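Local coordinates for protein putative succinylglutamate desuccinylase / aspartoacylase (Shewanella amazonensis, PDB 3FMC) that is a putative zinc-dependent hydrolase of the succinylglutamate desuccinylase/aspartoacylase family, probably acting on ester bonds, at residues C[335-346]-C[357-365]; C[183-194]-C[234-242]. All coordinates share one frame; numbering follows the deposited sequence. Where two conformers were deposited one is given.

Contact 1 of 2, residues C[335-346]-C[357-365]; sequences LRLPEDGVPILH and ELYKVMTKV
His-346 lays its CB over the centre of the Tyr-359 ring, a CH-pi contact 3.5 Å from CB to the ring centroid and 7° off the normal. With chi1 at 73°, the imidazole of His-346 rises alongside the phenol, the two planes 58° apart, and it stacks on Tyr-303; the Tyr-359 hydroxyl hydrogen-bonds to Gly-305 O. Pro-343 CB touches the same phenol ring, 3.6 Å from Tyr-359 CD2. In one of its two conformers, Leu-337 meets Val-361 tip to tip, and Trp-146 of the second subunit packs against both. The backbones form an antiparallel pair of strands interrupted by a classic beta bulge, in which Ile-344 and Leu-345 both face Lys-360: Ile-344 N donates to Lys-360 O (2.9 Å), and Lys-360 N to Leu-345 O (3.0 Å). Ahead of the bulge in strand 341-346, Val-342 and Met-362 exchange two backbone hydrogen bonds. Ile-344 crosses Met-362 obliquely, its CG1 3.6 Å from CG of the selenomethionine at 362, whose extended chain runs on past the isoleucine's CD1. Where residues 337-340 loop into strand 341-346, one conformer of Glu-339 makes a salt bridge of 2.6 Å from OE2 to Lys-364 NZ; one water joins its OE1 to Thr-363 OG1, which also hydrogen-bonds to Asn-289 O, and a second links Glu-339 OE2, Asp-340 O and Lys-364 N.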
loop_
_atom_site.group_PDB
_atom_site.type_symbol
_atom_site.label_atom_id
_atom_site.label_comp_id
_atom_site.label_asym_id
_atom_site.label_seq_id
_atom_site.Cartn_x
_atom_site.Cartn_y
_atom_site.Cartn_z
ATOM N N LEU C 335 -29.170 -7.673 -2.411
ATOM C CA LEU C 335 -28.667 -8.071 -3.709
ATOM C C LEU C 335 -28.846 -9.592 -3.755
ATOM O O LEU C 335 -28.616 -10.293 -2.758
ATOM C CB LEU C 335 -27.202 -7.716 -3.889
ATOM C CG LEU C 335 -26.785 -6.277 -3.599
ATOM C CD1 LEU C 335 -25.336 -6.104 -3.967
ATOM C CD2 LEU C 335 -27.670 -5.293 -4.356
ATOM N N ARG C 336 -29.220 -10.083 -4.933
ATOM C CA ARG C 336 -29.485 -11.495 -5.154
ATOM C C ARG C 336 -28.697 -12.070 -6.303
ATOM O O ARG C 336 -28.313 -11.363 -7.216
ATOM C CB ARG C 336 -30.967 -11.703 -5.451
ATOM C CG ARG C 336 -31.872 -11.235 -4.344
ATOM C CD ARG C 336 -33.335 -11.140 -4.783
ATOM N NE ARG C 336 -34.094 -10.402 -3.771
ATOM C CZ ARG C 336 -34.453 -10.912 -2.602
ATOM N NH1 ARG C 336 -34.132 -12.148 -2.280
ATOM N NH2 ARG C 336 -35.118 -10.174 -1.730
ATOM N N LEU C 337 -28.360 -13.356 -6.217
ATOM C CA LEU C 337 -27.636 -13.990 -7.327
ATOM C C LEU C 337 -28.588 -14.160 -8.499
ATOM O O LEU C 337 -29.778 -14.420 -8.314
ATOM C CB LEU C 337 -27.033 -15.357 -7.012
ATOM C CG LEU C 337 -25.678 -15.490 -6.313
ATOM C CD1 LEU C 337 -25.151 -16.845 -6.745
ATOM C CD2 LEU C 337 -24.667 -14.435 -6.678
ATOM N N PRO C 338 -28.059 -13.990 -9.702
ATOM C CA PRO C 338 -28.812 -14.105 -10.941
ATOM C C PRO C 338 -29.211 -15.517 -11.303
ATOM O O PRO C 338 -30.148 -15.716 -12.061
ATOM C CB PRO C 338 -27.826 -13.602 -11.993
ATOM C CG PRO C 338 -26.821 -12.846 -11.230
ATOM C CD PRO C 338 -26.687 -13.560 -9.971
ATOM N N GLU C 339 -28.499 -16.498 -10.761
ATOM C CA GLU C 339 -28.752 -17.880 -11.095
ATOM C C GLU C 339 -28.493 -18.748 -9.880
ATOM O O GLU C 339 -27.723 -18.367 -8.998
ATOM C CB GLU C 339 -27.820 -18.276 -12.250
ATOM C CG GLU C 339 -28.055 -19.656 -12.821
ATOM C CD GLU C 339 -27.147 -19.979 -13.984
ATOM O OE1 GLU C 339 -26.321 -19.126 -14.372
ATOM O OE2 GLU C 339 -27.271 -21.093 -14.517
ATOM N N ASP C 340 -29.144 -19.909 -9.834
ATOM C CA ASP C 340 -28.919 -20.883 -8.770
ATOM C C ASP C 340 -27.447 -21.312 -8.879
ATOM O O ASP C 340 -26.899 -21.450 -9.972
ATOM C CB ASP C 340 -29.738 -22.142 -8.968
ATOM C CG ASP C 340 -31.258 -21.916 -8.859
ATOM O OD1 ASP C 340 -31.729 -20.791 -8.561
ATOM O OD2 ASP C 340 -31.941 -22.919 -9.109
ATOM N N GLY C 341 -26.818 -21.519 -7.743
ATOM C CA GLY C 341 -25.441 -21.939 -7.721
ATOM C C GLY C 341 -24.970 -22.098 -6.309
ATOM O O GLY C 341 -25.769 -22.019 -5.348
ATOM N N VAL C 342 -23.663 -22.343 -6.186
ATOM C CA VAL C 342 -23.005 -22.510 -4.894
ATOM C C VAL C 342 -21.926 -21.429 -4.707
ATOM O O VAL C 342 -20.919 -21.483 -5.387
ATOM C CB VAL C 342 -22.287 -23.883 -4.770
ATOM C CG1 VAL C 342 -21.677 -24.016 -3.377
ATOM C CG2 VAL C 342 -23.283 -25.042 -4.948
ATOM N N PRO C 343 -22.169 -20.465 -3.825
ATOM C CA PRO C 343 -21.140 -19.460 -3.518
ATOM C C PRO C 343 -19.943 -20.166 -2.895
ATOM O O PRO C 343 -20.114 -20.944 -1.936
ATOM C CB PRO C 343 -21.850 -18.519 -2.531
ATOM C CG PRO C 343 -22.941 -19.283 -1.989
ATOM C CD PRO C 343 -23.404 -20.223 -3.059
ATOM N N ILE C 344 -18.764 -19.975 -3.497
ATOM C CA ILE C 344 -17.515 -20.604 -3.015
ATOM C C ILE C 344 -16.744 -19.675 -2.093
ATOM O O ILE C 344 -16.175 -20.073 -1.062
ATOM C CB ILE C 344 -16.624 -21.049 -4.230
ATOM C CG1 ILE C 344 -17.347 -22.111 -5.078
ATOM C CG2 ILE C 344 -15.256 -21.532 -3.781
ATOM C CD1 ILE C 344 -17.841 -23.344 -4.268
ATOM N N LEU C 345 -16.738 -18.399 -2.459
ATOM C CA LEU C 345 -15.938 -17.433 -1.711
ATOM C C LEU C 345 -16.554 -16.052 -1.890
ATOM O O LEU C 345 -17.282 -15.802 -2.867
ATOM C CB LEU C 345 -14.472 -17.469 -2.219
ATOM C CG LEU C 345 -14.197 -17.181 -3.705
ATOM C CD1 LEU C 345 -14.100 -15.638 -3.952
ATOM C CD2 LEU C 345 -12.955 -17.826 -4.298
ATOM N N HIS C 346 -16.236 -15.177 -0.951
ATOM C CA HIS C 346 -16.647 -13.794 -1.013
ATOM C C HIS C 346 -15.520 -12.871 -0.542
ATOM O O HIS C 346 -14.559 -13.273 0.134
ATOM C CB HIS C 346 -17.993 -13.543 -0.275
ATOM C CG HIS C 346 -17.935 -13.589 1.229
ATOM N ND1 HIS C 346 -17.222 -12.677 1.992
ATOM C CD2 HIS C 346 -18.588 -14.386 2.112
ATOM C CE1 HIS C 346 -17.416 -12.937 3.272
ATOM N NE2 HIS C 346 -18.265 -13.947 3.378
ATOM N N GLU C 357 -15.413 -7.262 -6.665
ATOM C CA GLU C 357 -15.892 -8.641 -6.807
ATOM C C GLU C 357 -16.412 -9.120 -5.453
ATOM O O GLU C 357 -15.655 -9.296 -4.499
ATOM C CB GLU C 357 -14.800 -9.537 -7.319
ATOM C CG GLU C 357 -15.239 -11.000 -7.584
ATOM C CD GLU C 357 -14.046 -11.916 -7.774
ATOM O OE1 GLU C 357 -13.369 -11.885 -8.831
ATOM O OE2 GLU C 357 -13.795 -12.684 -6.847
ATOM N N LEU C 358 -17.713 -9.322 -5.383
ATOM C CA LEU C 358 -18.367 -9.742 -4.139
ATOM C C LEU C 358 -18.274 -11.246 -3.886
ATOM O O LEU C 358 -17.923 -11.645 -2.786
ATOM C CB LEU C 358 -19.837 -9.298 -4.083
ATOM C CG LEU C 358 -20.142 -7.874 -3.660
ATOM C CD1 LEU C 358 -21.635 -7.580 -3.951
ATOM C CD2 LEU C 358 -19.792 -7.642 -2.163
ATOM N N TYR C 359 -18.585 -12.059 -4.879
ATOM C CA TYR C 359 -18.525 -13.507 -4.746
ATOM C C TYR C 359 -18.071 -14.172 -6.015
ATOM O O TYR C 359 -18.156 -13.576 -7.073
ATOM C CB TYR C 359 -19.947 -14.083 -4.488
ATOM C CG TYR C 359 -20.532 -14.033 -3.069
ATOM C CD1 TYR C 359 -21.113 -12.879 -2.565
ATOM C CD2 TYR C 359 -20.589 -15.177 -2.276
ATOM C CE1 TYR C 359 -21.668 -12.818 -1.310
ATOM C CE2 TYR C 359 -21.173 -15.153 -1.037
ATOM C CZ TYR C 359 -21.723 -13.980 -0.547
ATOM O OH TYR C 359 -22.289 -13.925 0.700
ATOM N N LYS C 360 -17.523 -15.383 -5.875
ATOM C CA LYS C 360 -17.382 -16.328 -6.985
ATOM C C LYS C 360 -18.362 -17.492 -6.671
ATOM O O LYS C 360 -18.433 -17.985 -5.529
ATOM C CB LYS C 360 -15.971 -16.788 -7.222
ATOM C CG LYS C 360 -15.078 -15.680 -7.781
ATOM C CD LYS C 360 -13.736 -16.289 -8.126
ATOM C CE LYS C 360 -12.787 -15.298 -8.545
ATOM N NZ LYS C 360 -11.615 -16.066 -9.044
ATOM N N VAL C 361 -19.130 -17.861 -7.691
ATOM C CA VAL C 361 -20.214 -18.815 -7.578
ATOM C C VAL C 361 -20.157 -19.908 -8.627
ATOM O O VAL C 361 -20.053 -19.628 -9.815
ATOM C CB VAL C 361 -21.576 -18.048 -7.735
ATOM C CG1 VAL C 361 -22.774 -19.005 -7.577
ATOM C CG2 VAL C 361 -21.640 -16.908 -6.737
HETATM N N MSE C 362 -20.175 -21.187 -8.200
HETATM C CA MSE C 362 -20.269 -22.274 -9.173
HETATM C C MSE C 362 -21.731 -22.412 -9.561
HETATM O O MSE C 362 -22.610 -22.417 -8.685
HETATM C CB MSE C 362 -19.803 -23.616 -8.571
HETATM C CG MSE C 362 -18.374 -23.586 -8.222
HETATM SE SE MSE C 362 -17.765 -25.372 -7.650
HETATM C CE MSE C 362 -15.943 -24.926 -7.156
ATOM N N THR C 363 -21.981 -22.439 -10.854
ATOM C CA THR C 363 -23.302 -22.626 -11.391
ATOM C C THR C 363 -23.281 -23.937 -12.216
ATOM O O THR C 363 -22.202 -24.491 -12.563
ATOM C CB THR C 363 -23.728 -21.445 -12.299
ATOM O OG1 THR C 363 -22.920 -21.422 -13.484
ATOM C CG2 THR C 363 -23.618 -20.125 -11.526
ATOM N N LYS C 364 -24.482 -24.430 -12.538
ATOM C CA LYS C 364 -24.613 -25.676 -13.346
ATOM C C LYS C 364 -23.785 -26.806 -12.679
ATOM O O LYS C 364 -23.077 -27.588 -13.327
ATOM C CB LYS C 364 -24.233 -25.425 -14.787
ATOM C CG LYS C 364 -25.154 -24.342 -15.435
ATOM C CD LYS C 364 -24.586 -23.918 -16.768
ATOM C CE LYS C 364 -25.548 -23.036 -17.573
ATOM N NZ LYS C 364 -26.267 -22.138 -16.662
ATOM N N VAL C 365 -23.966 -26.893 -11.379
ATOM C CA VAL C 365 -23.258 -27.848 -10.539
ATOM C C VAL C 365 -23.882 -29.235 -10.615
ATOM O O VAL C 365 -25.108 -29.377 -10.703
ATOM C CB VAL C 365 -23.237 -27.338 -9.087
ATOM C CG1 VAL C 365 -22.671 -28.396 -8.144
ATOM C CG2 VAL C 365 -22.437 -25.992 -9.004
HETATM O O HOH W 1 -23.706 -19.506 -15.367
HETATM O O HOH W 2 -26.887 -23.001 -11.965
#

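Contact 2 of 2, residues C[183-194]-C[234-242]; sequences CPEYERSAAQYF and VRVSALTLE
Strand 176-184 runs antiparallel to strand 237-243 in the catalytic domain, and where its end turns off into a short 3-10 segment and a turn with helical backbone angles, residues 183-194 fold back over one side of strand 237-243. Tyr-186 OH donates to Val-236 O (2.5 Å), tilted 17° from the carbonyl plane, and Val-236 O sits at the edge of the Tyr-186 ring, near its plane. One face of that ring takes Val-234 CG1, 3.6 Å from the centroid and set toward the rim; Trp-219 meets the tyrosine edge-to-face. Ser-237 OG gives its proton to Glu-187 OE1 at 2.6 Å, on the syn side and 27° out of the carboxylate plane. The extended glutamate, CG anti to the backbone N (chi1 -162°), also hydrogen-bonds Tyr-264 OH through OE2. A water donates to Glu-187 OE1 and accepts from Ala-238 N. Further along, the two methyls of Leu-239 part company: CD2 rests against Cys-183 SG (3.6 Å) and Ala-190 CB, whereas CD1 meets the Phe-194 ring at CE2 (4.0 Å). Leu-241 CD2 reaches CD1 of the same ring, which stacks on Tyr-264. A strand-to-strand connection lining a mixed central sheet is consistent with the M14-like zinc hydrolase fold.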
loop_
_atom_site.group_PDB
_atom_site.type_symbol
_atom_site.label_atom_id
_atom_site.label_comp_id
_atom_site.label_asym_id
_atom_site.label_seq_id
_atom_site.Cartn_x
_atom_site.Cartn_y
_atom_site.Cartn_z
ATOM N N CYS C 183 -9.203 -29.200 -10.794
ATOM C CA CYS C 183 -8.865 -30.527 -11.296
ATOM C C CYS C 183 -9.013 -30.502 -12.807
ATOM O O CYS C 183 -10.066 -30.089 -13.309
ATOM C CB CYS C 183 -9.817 -31.548 -10.699
ATOM S SG CYS C 183 -9.364 -33.271 -11.122
ATOM N N PRO C 184 -7.980 -30.934 -13.546
ATOM C CA PRO C 184 -8.058 -30.979 -15.003
ATOM C C PRO C 184 -9.056 -32.031 -15.440
ATOM O O PRO C 184 -9.200 -33.061 -14.773
ATOM C CB PRO C 184 -6.672 -31.411 -15.447
ATOM C CG PRO C 184 -5.839 -31.474 -14.187
ATOM C CD PRO C 184 -6.680 -31.378 -13.016
ATOM N N GLU C 185 -9.728 -31.755 -16.546
ATOM C CA GLU C 185 -10.754 -32.666 -17.060
ATOM C C GLU C 185 -10.240 -34.077 -17.275
ATOM O O GLU C 185 -10.993 -35.012 -17.085
ATOM C CB GLU C 185 -11.357 -32.115 -18.355
ATOM C CG GLU C 185 -12.161 -30.863 -18.180
ATOM C CD GLU C 185 -12.718 -30.364 -19.482
ATOM O OE1 GLU C 185 -13.108 -31.215 -20.322
ATOM O OE2 GLU C 185 -12.757 -29.137 -19.683
ATOM N N TYR C 186 -8.963 -34.246 -17.639
ATOM C CA TYR C 186 -8.397 -35.581 -17.886
ATOM C C TYR C 186 -8.246 -36.463 -16.601
ATOM O O TYR C 186 -8.012 -37.676 -16.718
ATOM C CB TYR C 186 -7.053 -35.516 -18.637
ATOM C CG TYR C 186 -5.910 -34.987 -17.806
ATOM C CD1 TYR C 186 -5.181 -35.830 -16.971
ATOM C CD2 TYR C 186 -5.561 -33.630 -17.838
ATOM C CE1 TYR C 186 -4.160 -35.344 -16.174
ATOM C CE2 TYR C 186 -4.501 -33.144 -17.081
ATOM C CZ TYR C 186 -3.812 -34.000 -16.240
ATOM O OH TYR C 186 -2.768 -33.549 -15.459
ATOM N N GLU C 187 -8.347 -35.893 -15.398
ATOM C CA GLU C 187 -8.299 -36.687 -14.199
ATOM C C GLU C 187 -9.401 -36.329 -13.234
ATOM O O GLU C 187 -9.163 -36.103 -12.052
ATOM C CB GLU C 187 -6.931 -36.634 -13.493
ATOM C CG GLU C 187 -6.750 -37.800 -12.501
ATOM C CD GLU C 187 -5.458 -37.706 -11.690
ATOM O OE1 GLU C 187 -4.593 -36.927 -12.108
ATOM O OE2 GLU C 187 -5.317 -38.396 -10.643
ATOM N N ARG C 188 -10.625 -36.316 -13.753
ATOM C CA ARG C 188 -11.821 -36.080 -12.953
ATOM C C ARG C 188 -11.912 -37.006 -11.730
ATOM O O ARG C 188 -12.383 -36.607 -10.661
ATOM C CB ARG C 188 -13.039 -36.240 -13.854
ATOM C CG ARG C 188 -14.329 -36.223 -13.086
ATOM C CD ARG C 188 -15.495 -36.140 -14.004
ATOM N NE ARG C 188 -16.686 -36.523 -13.279
ATOM C CZ ARG C 188 -17.921 -36.328 -13.721
ATOM N NH1 ARG C 188 -18.107 -35.730 -14.898
ATOM N NH2 ARG C 188 -18.956 -36.732 -12.970
ATOM N N SER C 189 -11.372 -38.218 -11.843
ATOM C CA SER C 189 -11.388 -39.138 -10.730
ATOM C C SER C 189 -10.662 -38.659 -9.492
ATOM O O SER C 189 -10.980 -39.104 -8.374
ATOM C CB SER C 189 -10.802 -40.489 -11.158
ATOM O OG SER C 189 -9.448 -40.341 -11.567
ATOM N N ALA C 190 -9.688 -37.751 -9.645
ATOM C CA ALA C 190 -8.900 -37.326 -8.492
ATOM C C ALA C 190 -9.761 -36.734 -7.384
ATOM O O ALA C 190 -9.446 -36.868 -6.203
ATOM C CB ALA C 190 -7.772 -36.324 -8.916
ATOM N N ALA C 191 -10.826 -36.027 -7.766
ATOM C CA ALA C 191 -11.700 -35.382 -6.799
ATOM C C ALA C 191 -12.331 -36.359 -5.821
ATOM O O ALA C 191 -12.605 -35.999 -4.702
ATOM C CB ALA C 191 -12.789 -34.539 -7.533
ATOM N N GLN C 192 -12.506 -37.608 -6.242
ATOM C CA GLN C 192 -13.096 -38.648 -5.392
ATOM C C GLN C 192 -12.227 -39.023 -4.193
ATOM O O GLN C 192 -12.751 -39.589 -3.247
ATOM C CB GLN C 192 -13.405 -39.919 -6.207
ATOM C CG GLN C 192 -14.387 -39.734 -7.347
ATOM C CD GLN C 192 -15.776 -39.323 -6.879
ATOM O OE1 GLN C 192 -16.313 -39.867 -5.920
ATOM N NE2 GLN C 192 -16.368 -38.359 -7.574
ATOM N N TYR C 193 -10.938 -38.658 -4.201
ATOM C CA TYR C 193 -9.990 -39.057 -3.131
ATOM C C TYR C 193 -9.729 -38.001 -2.095
ATOM O O TYR C 193 -9.511 -38.310 -0.909
ATOM C CB TYR C 193 -8.697 -39.592 -3.771
ATOM C CG TYR C 193 -9.001 -40.743 -4.680
ATOM C CD1 TYR C 193 -9.245 -42.030 -4.172
ATOM C CD2 TYR C 193 -9.133 -40.558 -6.029
ATOM C CE1 TYR C 193 -9.594 -43.075 -5.007
ATOM C CE2 TYR C 193 -9.465 -41.598 -6.869
ATOM C CZ TYR C 193 -9.692 -42.856 -6.356
ATOM O OH TYR C 193 -10.022 -43.861 -7.255
ATOM N N PHE C 194 -9.747 -36.730 -2.509
ATOM C CA PHE C 194 -9.568 -35.640 -1.565
ATOM C C PHE C 194 -10.864 -35.424 -0.744
ATOM O O PHE C 194 -11.906 -35.984 -1.086
ATOM C CB PHE C 194 -9.159 -34.346 -2.299
ATOM C CG PHE C 194 -7.841 -34.456 -3.033
ATOM C CD1 PHE C 194 -6.642 -34.201 -2.382
ATOM C CD2 PHE C 194 -7.799 -34.813 -4.361
ATOM C CE1 PHE C 194 -5.433 -34.317 -3.060
ATOM C CE2 PHE C 194 -6.588 -34.905 -5.044
ATOM C CZ PHE C 194 -5.419 -34.645 -4.392
ATOM N N VAL C 234 -1.734 -38.728 -20.161
ATOM C CA VAL C 234 -1.219 -37.467 -19.603
ATOM C C VAL C 234 -0.377 -37.950 -18.438
ATOM O O VAL C 234 -0.926 -38.425 -17.458
ATOM C CB VAL C 234 -2.347 -36.534 -19.206
ATOM C CG1 VAL C 234 -1.775 -35.118 -18.808
ATOM C CG2 VAL C 234 -3.325 -36.410 -20.387
ATOM N N ARG C 235 0.944 -37.830 -18.553
ATOM C CA ARG C 235 1.850 -38.438 -17.585
ATOM C C ARG C 235 2.163 -37.597 -16.353
ATOM O O ARG C 235 3.104 -37.908 -15.623
ATOM C CB ARG C 235 3.137 -38.886 -18.286
ATOM C CG ARG C 235 2.901 -39.904 -19.401
ATOM C CD ARG C 235 2.734 -41.328 -18.889
ATOM N NE ARG C 235 2.600 -42.251 -20.021
ATOM C CZ ARG C 235 2.940 -43.543 -20.023
ATOM N NH1 ARG C 235 3.502 -44.109 -18.958
ATOM N NH2 ARG C 235 2.753 -44.264 -21.124
ATOM N N VAL C 236 1.378 -36.553 -16.116
ATOM C CA VAL C 236 1.509 -35.764 -14.886
ATOM C C VAL C 236 0.139 -35.357 -14.379
ATOM O O VAL C 236 -0.726 -35.008 -15.169
ATOM C CB VAL C 236 2.412 -34.505 -15.083
ATOM C CG1 VAL C 236 1.989 -33.315 -14.148
ATOM C CG2 VAL C 236 3.924 -34.895 -14.926
ATOM N N SER C 237 -0.028 -35.399 -13.058
ATOM C CA SER C 237 -1.238 -34.976 -12.389
ATOM C C SER C 237 -0.857 -33.623 -11.757
ATOM O O SER C 237 0.193 -33.512 -11.182
ATOM C CB SER C 237 -1.657 -35.983 -11.331
ATOM O OG SER C 237 -2.025 -37.194 -11.973
ATOM N N ALA C 238 -1.720 -32.620 -11.869
ATOM C CA ALA C 238 -1.465 -31.287 -11.284
ATOM C C ALA C 238 -2.805 -30.731 -10.861
ATOM O O ALA C 238 -3.703 -30.478 -11.697
ATOM C CB ALA C 238 -0.761 -30.360 -12.255
ATOM N N LEU C 239 -2.932 -30.593 -9.551
ATOM C CA LEU C 239 -4.181 -30.174 -8.901
ATOM C C LEU C 239 -3.898 -28.984 -7.991
ATOM O O LEU C 239 -2.812 -28.893 -7.400
ATOM C CB LEU C 239 -4.667 -31.344 -8.048
ATOM C CG LEU C 239 -4.872 -32.617 -8.895
ATOM C CD1 LEU C 239 -4.363 -33.795 -8.166
ATOM C CD2 LEU C 239 -6.323 -32.738 -9.278
ATOM N N THR C 240 -4.891 -28.096 -7.837
ATOM C CA THR C 240 -4.749 -26.935 -6.964
ATOM C C THR C 240 -5.826 -27.026 -5.914
ATOM O O THR C 240 -6.994 -27.050 -6.231
ATOM C CB THR C 240 -4.836 -25.620 -7.787
ATOM O OG1 THR C 240 -3.850 -25.657 -8.832
ATOM C CG2 THR C 240 -4.654 -24.390 -6.924
ATOM N N LEU C 241 -5.407 -27.094 -4.667
ATOM C CA LEU C 241 -6.299 -27.198 -3.550
ATOM C C LEU C 241 -6.445 -25.829 -2.898
ATOM O O LEU C 241 -5.459 -25.230 -2.529
ATOM C CB LEU C 241 -5.754 -28.232 -2.551
ATOM C CG LEU C 241 -5.737 -29.755 -2.945
ATOM C CD1 LEU C 241 -4.908 -30.145 -4.110
ATOM C CD2 LEU C 241 -5.393 -30.575 -1.640
ATOM N N GLU C 242 -7.693 -25.340 -2.800
ATOM C CA GLU C 242 -8.029 -24.027 -2.225
ATOM C C GLU C 242 -8.663 -24.354 -0.891
ATOM O O GLU C 242 -9.879 -24.616 -0.788
ATOM C CB GLU C 242 -9.012 -23.278 -3.141
ATOM C CG GLU C 242 -8.586 -23.083 -4.601
ATOM C CD GLU C 242 -7.636 -21.888 -4.819
ATOM O OE1 GLU C 242 -7.732 -20.902 -4.076
ATOM O OE2 GLU C 242 -6.824 -21.964 -5.756
HETATM O O HOH W 3 -4.441 -34.107 -12.857
#

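Contact 2 closes before contact 1 opens along the chain, and their centres lie 23 Å apart, with nearest atoms about 6 Å apart and no touch between them. Strand 176-184 joins them: it pairs antiparallel with strand 237-243 near contact 2 and with strand 341-346 in contact 1. Contact 2 lies nearer the middle of the chain, its centre about 11 Å from the chain centre against about 20 Å for contact 1. Strand 341-346 joins the sheet of the catalytic domain directly, and strand 357-363 through it. Contact 1 also reaches the second subunit, whereas no other chain of the assembly touches contact 2.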